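Local coordinates for protein transcriptional regulator (Saccharomonospora viridis, PDB 4NEL) that is the TetR-like part of a longer protein that probably represses transcription by binding DNA, and holds N,N-dimethylmethanamine in this structure, at residues S45-L50 against T108-I113; D63-E68 against V80-L85. All coordinates share one frame; numbering follows the deposited sequence.

Contact 1: residues S45-L50 against T108-I113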
loop_
_atom_site.group_PDB
_atom_site.type_symbol
_atom_site.label_atom_id
_atom_site.label_comp_id
_atom_site.label_asym_id
_atom_site.label_seq_id
_atom_site.Cartn_x
_atom_site.Cartn_y
_atom_site.Cartn_z
ATOM N N SER A 45 25.508 -5.623 -6.935
ATOM C CA SER A 45 24.492 -6.575 -6.509
ATOM C C SER A 45 23.138 -6.097 -6.989
ATOM O O SER A 45 22.909 -4.891 -7.160
ATOM C CB SER A 45 24.450 -6.702 -5.004
ATOM O OG SER A 45 23.618 -5.688 -4.500
ATOM N N LYS A 46 22.225 -7.048 -7.167
ATOM C CA LYS A 46 20.897 -6.755 -7.652
ATOM C C LYS A 46 20.189 -5.815 -6.677
ATOM O O LYS A 46 19.437 -4.915 -7.068
ATOM C CB LYS A 46 20.130 -8.073 -7.810
ATOM C CG LYS A 46 18.859 -7.884 -8.581
ATOM C CD LYS A 46 18.006 -9.124 -8.649
ATOM C CE LYS A 46 16.701 -8.700 -9.270
ATOM N NZ LYS A 46 15.711 -9.786 -9.355
ATOM N N LYS A 47 20.469 -6.016 -5.395
ATOM C CA LYS A 47 19.965 -5.140 -4.357
ATOM C C LYS A 47 20.381 -3.661 -4.614
ATOM O O LYS A 47 19.613 -2.731 -4.358
ATOM C CB LYS A 47 20.470 -5.619 -2.995
ATOM C CG LYS A 47 20.082 -4.716 -1.831
ATOM C CD LYS A 47 20.865 -5.095 -0.577
ATOM C CE LYS A 47 20.502 -4.221 0.608
ATOM N NZ LYS A 47 21.305 -4.615 1.797
ATOM N N ASP A 48 21.583 -3.450 -5.130
ATOM C CA ASP A 48 22.026 -2.096 -5.445
ATOM C C ASP A 48 21.151 -1.474 -6.532
ATOM O O ASP A 48 20.968 -0.274 -6.593
ATOM C CB ASP A 48 23.508 -2.053 -5.823
ATOM C CG ASP A 48 24.419 -2.301 -4.620
ATOM O OD1 ASP A 48 24.267 -1.642 -3.568
ATOM O OD2 ASP A 48 25.320 -3.146 -4.743
ATOM N N ILE A 49 20.602 -2.303 -7.383
ATOM C CA ILE A 49 19.715 -1.810 -8.400
ATOM C C ILE A 49 18.402 -1.363 -7.721
ATOM O O ILE A 49 17.901 -0.269 -7.984
ATOM C CB ILE A 49 19.550 -2.885 -9.530
ATOM C CG1 ILE A 49 20.907 -3.046 -10.230
ATOM C CG2 ILE A 49 18.475 -2.499 -10.542
ATOM C CD1 ILE A 49 20.951 -4.125 -11.282
ATOM N N LEU A 50 17.845 -2.166 -6.822
ATOM C CA LEU A 50 16.584 -1.741 -6.205
ATOM C C LEU A 50 16.775 -0.465 -5.415
ATOM O O LEU A 50 15.901 0.418 -5.398
ATOM C CB LEU A 50 16.015 -2.819 -5.321
ATOM C CG LEU A 50 14.722 -2.384 -4.665
ATOM C CD1 LEU A 50 13.686 -2.052 -5.734
ATOM C CD2 LEU A 50 14.227 -3.472 -3.737
ATOM N N THR A 108 9.496 -4.012 4.541
ATOM C CA THR A 108 9.103 -4.853 5.691
ATOM C C THR A 108 10.136 -5.965 5.950
ATOM O O THR A 108 9.947 -6.769 6.856
ATOM C CB THR A 108 7.748 -5.542 5.492
ATOM O OG1 THR A 108 7.916 -6.619 4.575
ATOM C CG2 THR A 108 6.669 -4.563 5.003
ATOM N N LEU A 109 11.219 -5.990 5.168
ATOM C CA LEU A 109 12.245 -7.012 5.230
ATOM C C LEU A 109 13.652 -6.419 5.357
ATOM O O LEU A 109 14.390 -6.745 6.272
ATOM C CB LEU A 109 12.157 -7.834 3.937
ATOM C CG LEU A 109 10.754 -8.397 3.614
ATOM C CD1 LEU A 109 10.619 -8.937 2.195
ATOM C CD2 LEU A 109 10.378 -9.482 4.607
ATOM N N ASN A 110 13.995 -5.512 4.457
ATOM C CA ASN A 110 15.331 -4.936 4.387
ATOM C C ASN A 110 15.523 -3.569 5.095
ATOM O O ASN A 110 14.942 -2.553 4.680
ATOM C CB ASN A 110 15.726 -4.805 2.908
ATOM C CG ASN A 110 17.206 -4.534 2.722
ATOM O OD1 ASN A 110 17.609 -3.763 1.845
ATOM N ND2 ASN A 110 18.022 -5.143 3.558
ATOM N N PRO A 111 16.385 -3.527 6.143
ATOM C CA PRO A 111 16.650 -2.267 6.852
ATOM C C PRO A 111 17.067 -1.071 5.983
ATOM O O PRO A 111 16.546 0.019 6.210
ATOM C CB PRO A 111 17.784 -2.631 7.813
ATOM C CG PRO A 111 18.206 -4.020 7.467
ATOM C CD PRO A 111 17.030 -4.662 6.818
ATOM N N LYS A 112 17.997 -1.247 5.031
ATOM C CA LYS A 112 18.457 -0.102 4.187
ATOM C C LYS A 112 17.370 0.468 3.317
ATOM O O LYS A 112 17.304 1.686 3.135
ATOM C CB LYS A 112 19.653 -0.423 3.270
ATOM C CG LYS A 112 21.044 -0.187 3.847
ATOM C CD LYS A 112 22.106 -0.165 2.737
ATOM C CE LYS A 112 21.998 -1.372 1.787
ATOM N NZ LYS A 112 23.077 -1.508 0.755
ATOM N N ILE A 113 16.556 -0.409 2.721
ATOM C CA ILE A 113 15.437 0.047 1.909
ATOM C C ILE A 113 14.503 0.845 2.821
ATOM O O ILE A 113 14.015 1.931 2.460
ATOM C CB ILE A 113 14.680 -1.153 1.259
ATOM C CG1 ILE A 113 15.503 -1.760 0.110
ATOM C CG2 ILE A 113 13.319 -0.740 0.760
ATOM C CD1 ILE A 113 15.719 -0.848 -1.087
#

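Contact 2: residues D63-E68 against V80-L85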
loop_
_atom_site.group_PDB
_atom_site.type_symbol
_atom_site.label_atom_id
_atom_site.label_comp_id
_atom_site.label_asym_id
_atom_site.label_seq_id
_atom_site.Cartn_x
_atom_site.Cartn_y
_atom_site.Cartn_z
ATOM N N ASP A 63 12.217 16.688 -7.812
ATOM C CA ASP A 63 12.437 17.592 -8.939
ATOM C C ASP A 63 11.103 18.133 -9.452
ATOM O O ASP A 63 10.948 19.331 -9.661
ATOM C CB ASP A 63 13.216 16.899 -10.066
ATOM C CG ASP A 63 14.715 16.804 -9.778
ATOM O OD1 ASP A 63 15.255 17.591 -8.970
ATOM O OD2 ASP A 63 15.367 15.944 -10.388
ATOM N N ARG A 64 10.127 17.240 -9.592
ATOM C CA ARG A 64 8.806 17.596 -10.074
ATOM C C ARG A 64 8.126 18.618 -9.176
ATOM O O ARG A 64 7.505 19.568 -9.630
ATOM C CB ARG A 64 7.965 16.339 -10.072
ATOM C CG ARG A 64 6.537 16.512 -10.541
ATOM C CD ARG A 64 5.803 15.165 -10.523
ATOM N NE ARG A 64 6.582 14.149 -11.230
ATOM C CZ ARG A 64 7.031 13.005 -10.722
ATOM N NH1 ARG A 64 6.686 12.598 -9.520
ATOM N NH2 ARG A 64 7.752 12.221 -11.494
ATOM N N GLN A 65 8.262 18.394 -7.882
ATOM C CA GLN A 65 7.632 19.191 -6.850
ATOM C C GLN A 65 8.241 20.565 -6.791
ATOM O O GLN A 65 7.544 21.561 -6.715
ATOM C CB GLN A 65 7.818 18.475 -5.513
ATOM C CG GLN A 65 7.022 19.008 -4.353
ATOM C CD GLN A 65 7.245 18.165 -3.111
ATOM O OE1 GLN A 65 6.296 17.637 -2.505
ATOM N NE2 GLN A 65 8.512 17.984 -2.751
ATOM N N VAL A 66 9.555 20.618 -6.838
ATOM C CA VAL A 66 10.234 21.892 -6.847
ATOM C C VAL A 66 9.721 22.719 -8.020
ATOM O O VAL A 66 9.170 23.807 -7.836
ATOM C CB VAL A 66 11.762 21.694 -6.973
ATOM C CG1 VAL A 66 12.473 22.995 -7.351
ATOM C CG2 VAL A 66 12.333 21.114 -5.680
ATOM N N ALA A 67 9.884 22.172 -9.219
ATOM C CA ALA A 67 9.514 22.848 -10.453
ATOM C C ALA A 67 8.064 23.335 -10.506
ATOM O O ALA A 67 7.803 24.439 -10.975
ATOM C CB ALA A 67 9.805 21.945 -11.647
ATOM N N GLU A 68 7.112 22.538 -10.026
ATOM C CA GLU A 68 5.714 22.957 -10.109
ATOM C C GLU A 68 5.133 23.722 -8.944
ATOM O O GLU A 68 4.207 24.487 -9.160
ATOM C CB GLU A 68 4.805 21.788 -10.448
ATOM C CG GLU A 68 5.016 21.311 -11.875
ATOM C CD GLU A 68 3.711 21.226 -12.637
ATOM O OE1 GLU A 68 3.606 20.411 -13.581
ATOM O OE2 GLU A 68 2.788 21.998 -12.286
ATOM N N VAL A 80 -3.642 21.393 -4.020
ATOM C CA VAL A 80 -4.342 20.644 -5.081
ATOM C C VAL A 80 -3.380 20.147 -6.145
ATOM O O VAL A 80 -3.484 19.016 -6.611
ATOM C CB VAL A 80 -5.433 21.510 -5.714
ATOM C CG1 VAL A 80 -5.918 20.913 -7.044
ATOM C CG2 VAL A 80 -6.583 21.677 -4.712
ATOM N N ARG A 81 -2.455 21.024 -6.550
ATOM C CA ARG A 81 -1.436 20.660 -7.509
ATOM C C ARG A 81 -0.487 19.589 -6.914
ATOM O O ARG A 81 -0.085 18.683 -7.579
ATOM C CB ARG A 81 -0.659 21.913 -7.922
ATOM C CG ARG A 81 0.119 21.729 -9.195
ATOM C CD ARG A 81 0.107 23.033 -9.953
ATOM N NE ARG A 81 0.482 22.800 -11.328
ATOM C CZ ARG A 81 0.216 23.623 -12.333
ATOM N NH1 ARG A 81 -0.442 24.770 -12.136
ATOM N NH2 ARG A 81 0.596 23.279 -13.557
ATOM N N LEU A 82 -0.120 19.710 -5.658
ATOM C CA LEU A 82 0.734 18.706 -5.027
ATOM C C LEU A 82 0.112 17.318 -5.159
ATOM O O LEU A 82 0.779 16.337 -5.504
ATOM C CB LEU A 82 1.013 19.096 -3.566
ATOM C CG LEU A 82 1.869 18.152 -2.730
ATOM C CD1 LEU A 82 2.372 18.830 -1.449
ATOM C CD2 LEU A 82 1.044 16.909 -2.419
ATOM N N VAL A 83 -1.175 17.253 -4.864
ATOM C CA VAL A 83 -1.902 16.035 -5.017
ATOM C C VAL A 83 -1.918 15.624 -6.485
ATOM O O VAL A 83 -1.620 14.479 -6.792
ATOM C CB VAL A 83 -3.336 16.183 -4.456
ATOM C CG1 VAL A 83 -4.288 15.159 -5.067
ATOM C CG2 VAL A 83 -3.268 16.095 -2.936
ATOM N N GLU A 84 -2.197 16.535 -7.411
ATOM C CA GLU A 84 -2.270 16.101 -8.793
ATOM C C GLU A 84 -0.984 15.426 -9.210
ATOM O O GLU A 84 -0.983 14.424 -9.922
ATOM C CB GLU A 84 -2.516 17.302 -9.711
ATOM C CG GLU A 84 -2.423 16.998 -11.200
ATOM C CD GLU A 84 -3.650 16.269 -11.767
ATOM O OE1 GLU A 84 -4.762 16.428 -11.210
ATOM O OE2 GLU A 84 -3.503 15.547 -12.790
ATOM N N LEU A 85 0.124 15.992 -8.774
ATOM C CA LEU A 85 1.417 15.435 -9.130
ATOM C C LEU A 85 1.624 14.017 -8.591
ATOM O O LEU A 85 2.468 13.288 -9.093
ATOM C CB LEU A 85 2.535 16.324 -8.609
ATOM C CG LEU A 85 2.601 17.733 -9.164
ATOM C CD1 LEU A 85 3.665 18.515 -8.394
ATOM C CD2 LEU A 85 2.874 17.702 -10.655
#

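Contact 1: residues S45-L50 against T108-I113
Lys47 reaches out from the first turn of helix 46-69 and meets the start of helix 111-137 at Asn110 and Lys112. Its CG lies anti to the backbone N (chi1 176°) and the chain stays extended beyond it, which carries the amino group across to the other segment. Lys47 and Asn110 head for each other. The carbon, not the nitrogen, makes the closest approach: Lys47 CE is 3.2 Å from Asn110 OD1, while Lys47 NZ stays 3.8 Å from the same oxygen. Asn110 OD1 is buried here and has no hydrogen-bonding partner in the model.

Lys112 runs across Lys47. Its chain bends at chi3 (-50°), and Lys112 CE is 3.4 Å from Lys47 CE, tighter than usual for two carbons. The amino groups end near each other, Lys47 NZ to Lys112 NZ being 3.7 Å. The carboxylate of Asp48 comes near the same Lys112 amino group, but Asp48 OD1 stays 4.5 Å from Lys112 NZ, too far for a salt bridge. Asp48 also belongs to the helix start. Its backbone N donates to Ser45 OG at 3.1 Å, and Ser45 and Asp48 form a capping box.

Deeper in, Leu50 and Ile113 meet crosswise. Ile113 CD1 rests on Leu50 CG and CD2, at 4.0 Å from Leu50 CD2. On helix 92-107, Leu50 touches Glu106, and Ile113 touches Val103 and Ser107. Leu51 packs against Ile113.

The contact thus joins the predicted DNA-binding part, at the start of helix 46-69, to the C-terminal domain. One buried apolar pair makes the inner part. The outer part brings two lysines together, which probably costs some electrostatic energy that nearby Asp48 may partly offset.

Contact 2: residues D63-E68 against V80-L85
Leu85 of helix 75-86 points at segment 63-68 of helix 46-69 and packs against Arg64 and Glu68. Its CB lies 4.0 Å from Arg64 CD. CG stands anti to the carbonyl carbon, and from there the two methyls spread over the facing helix. Leu85 CD1 sits 4.0 Å from Glu68 CB and also faces Gln65 CA. Leu85 CD2 lies 3.9 Å from Arg64 CG and equally close to Arg64 CD, as the two side chains lie alongside, running in contrary senses. The Arg64 guanidinium goes on to a salt bridge with Glu96 of helix 92-107.

Next to it, Glu68 and Arg81 form a salt bridge. Glu68 OE2 is 2.6 Å from Arg81 NE, but the hydrogen bond is weak, bent to 121° at the hydrogen. The carboxylate and guanidinium planes are 59° apart. On the inner side, Gln65 OE1 approaches Leu82 CD1, and both side chains touch Thr127 of helix 111-137.

The two short segments run roughly antiparallel (149°), their axes 10.6 Å apart at closest approach. Leu82 also touches Trp124, which lines the N,N-dimethylmethanamine pocket. The pair belongs to the all-helical ligand-binding domain typical of TetR-family regulators.

Both contacts use helix 46-69, near its two ends. Their centres are 27 Å apart, on opposite sides of the chain's centre, and their nearest atoms are about 16 Å apart. Contact 2 is nested within the span of chain that contact 1 closes. Contact 1 is partly buried and joins the predicted DNA-binding part to helix 111-137. Contact 2 is a surface contact between helices close in sequence. Each pairs apolar packing with charged groups at its outer side. In contact 1 those groups are two lysines; in contact 2 they are opposite charges in a salt bridge. Contact 2 also buries more surface, 313 against 240 Å².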